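Local coordinates for flagellar hook-associated protein 2 (Helicobacter pylori, PDB 6IWY) that caps the tip of the growing flagellar filament, promoting flagellin polymerisation there and keeping exported subunits from leaking away, at residues A193-P198 / N202-G207. Numbering follows the deposited sequence.
Sequences ALENDP and NLIANG
E195 and I204 are where the two backbones come nearest, with E195 CA 6.5 Å from I204 CA. E195 sits in the last turn of helix 179-196, I204 in the short helix 201-205 that follows after a brief link. Near the end of the long helix N196 N bonds to A193 O, three residues back; D197 then swings to an extended backbone (psi 132°), and its OD1 takes the N-H of N199 as the chain turns. On the other side N206 N bonds to N202 O, and G207 steps out of helical geometry with a positive phi of 87°, a conformation suited to glycine. N206 OD1 accepts from D208 N just beyond, at the start of the approach to strand 209-214.

The side-chain contact is small and apolar, carried on the second segment by I204. Its two methyl ends go to neighbouring residues of the long helix. CG2 comes up against the aliphatic part of E195, 3.4 Å from E195 CG, and the two side chains cross at about a right angle. With CG1 anti to the backbone N (chi1 -157°), CD1 is carried over to L194, 4.0 Å from L194 CB.

These are two consecutive helices joined by a short loop in one domain of the FliD fragment: the chain leaves strand 164-173, forms both helices and runs on into strand 209-214. L194 belongs to the buried side of the arrangement, packed also on V167, F200, I209 and I211, whereas E195 lies at the solvent edge. Its chain is extended beyond CG, and it is the CG methylene rather than the carboxylate that meets the isoleucine. L203, beside I204, packs on I209 and R226.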
loop_
_atom_site.group_PDB
_atom_site.type_symbol
_atom_site.label_atom_id
_atom_site.label_comp_id
_atom_site.label_asym_id
_atom_site.label_seq_id
_atom_site.Cartn_x
_atom_site.Cartn_y
_atom_site.Cartn_z
ATOM N N ALA A 193 -18.557 11.574 2.884
ATOM C CA ALA A 193 -18.691 11.125 4.255
ATOM C C ALA A 193 -17.393 11.427 5.004
ATOM O O ALA A 193 -17.389 12.054 6.067
ATOM C CB ALA A 193 -19.021 9.633 4.313
ATOM N N LEU A 194 -16.283 10.997 4.423
ATOM C CA LEU A 194 -15.009 11.201 5.057
ATOM C C LEU A 194 -14.698 12.685 5.254
ATOM O O LEU A 194 -14.167 13.071 6.289
ATOM C CB LEU A 194 -13.926 10.456 4.285
ATOM C CG LEU A 194 -13.936 8.954 4.573
ATOM C CD1 LEU A 194 -13.033 8.164 3.628
ATOM C CD2 LEU A 194 -13.505 8.746 5.958
ATOM N N GLU A 195 -15.079 13.524 4.305
ATOM C CA GLU A 195 -14.820 14.956 4.431
ATOM C C GLU A 195 -15.722 15.582 5.481
ATOM O O GLU A 195 -15.396 16.622 6.047
ATOM C CB GLU A 195 -15.019 15.659 3.094
ATOM C CG GLU A 195 -13.967 15.317 2.068
ATOM C CD GLU A 195 -14.349 15.699 0.624
ATOM O OE1 GLU A 195 -15.497 16.148 0.395
ATOM O OE2 GLU A 195 -13.485 15.547 -0.290
ATOM N N ASN A 196 -16.858 14.952 5.752
ATOM C CA ASN A 196 -17.814 15.496 6.693
ATOM C C ASN A 196 -17.633 15.014 8.123
ATOM O O ASN A 196 -18.335 15.491 9.019
ATOM C CB ASN A 196 -19.235 15.188 6.215
ATOM C CG ASN A 196 -19.687 16.129 5.105
ATOM O OD1 ASN A 196 -19.455 17.349 5.175
ATOM N ND2 ASN A 196 -20.327 15.575 4.076
ATOM N N ASP A 197 -16.696 14.087 8.336
ATOM C CA ASP A 197 -16.430 13.514 9.674
ATOM C C ASP A 197 -15.152 14.159 10.268
ATOM O O ASP A 197 -14.143 14.243 9.594
ATOM C CB ASP A 197 -16.319 11.975 9.574
ATOM C CG ASP A 197 -16.178 11.258 10.945
ATOM O OD1 ASP A 197 -15.371 11.689 11.823
ATOM O OD2 ASP A 197 -16.838 10.206 11.127
ATOM N N PRO A 198 -15.201 14.611 11.528
ATOM C CA PRO A 198 -14.040 15.250 12.138
ATOM C C PRO A 198 -12.814 14.336 12.225
ATOM O O PRO A 198 -11.675 14.795 12.100
ATOM C CB PRO A 198 -14.528 15.581 13.548
ATOM C CG PRO A 198 -15.982 15.668 13.449
ATOM C CD PRO A 198 -16.375 14.669 12.413
ATOM N N ASN A 202 -9.201 15.702 7.772
ATOM C CA ASN A 202 -7.832 16.074 7.423
ATOM C C ASN A 202 -7.044 14.927 6.834
ATOM O O ASN A 202 -6.059 15.143 6.112
ATOM C CB ASN A 202 -7.104 16.663 8.625
ATOM C CG ASN A 202 -7.711 17.965 9.069
ATOM O OD1 ASN A 202 -7.578 18.988 8.386
ATOM N ND2 ASN A 202 -8.404 17.942 10.212
ATOM N N LEU A 203 -7.458 13.706 7.133
ATOM C CA LEU A 203 -6.835 12.545 6.468
ATOM C C LEU A 203 -7.174 12.497 4.985
ATOM O O LEU A 203 -6.356 12.080 4.176
ATOM C CB LEU A 203 -7.202 11.229 7.155
ATOM C CG LEU A 203 -6.469 11.116 8.497
ATOM C CD1 LEU A 203 -7.012 9.893 9.201
ATOM C CD2 LEU A 203 -4.941 11.063 8.358
ATOM N N ILE A 204 -8.362 12.960 4.623
ATOM C CA ILE A 204 -8.683 13.075 3.198
ATOM C C ILE A 204 -8.038 14.313 2.555
ATOM O O ILE A 204 -7.510 14.240 1.446
ATOM C CB ILE A 204 -10.185 12.938 2.901
ATOM C CG1 ILE A 204 -10.382 12.509 1.448
ATOM C CG2 ILE A 204 -10.923 14.189 3.177
ATOM C CD1 ILE A 204 -11.298 11.333 1.345
ATOM N N ALA A 205 -8.002 15.421 3.277
ATOM C CA ALA A 205 -7.341 16.610 2.750
ATOM C C ALA A 205 -5.815 16.399 2.505
ATOM O O ALA A 205 -5.304 16.769 1.452
ATOM C CB ALA A 205 -7.588 17.770 3.651
ATOM N N ASN A 206 -5.090 15.793 3.447
ATOM C CA ASN A 206 -3.630 15.655 3.293
ATOM C C ASN A 206 -3.209 14.477 2.409
ATOM O O ASN A 206 -2.028 14.227 2.235
ATOM C CB ASN A 206 -2.943 15.528 4.658
ATOM C CG ASN A 206 -3.238 14.190 5.363
ATOM O OD1 ASN A 206 -3.973 13.331 4.847
ATOM N ND2 ASN A 206 -2.676 14.025 6.564
ATOM N N GLY A 207 -4.180 13.727 1.897
ATOM C CA GLY A 207 -3.908 12.620 0.997
ATOM C C GLY A 207 -3.609 11.267 1.625
ATOM O O GLY A 207 -3.281 10.337 0.905
#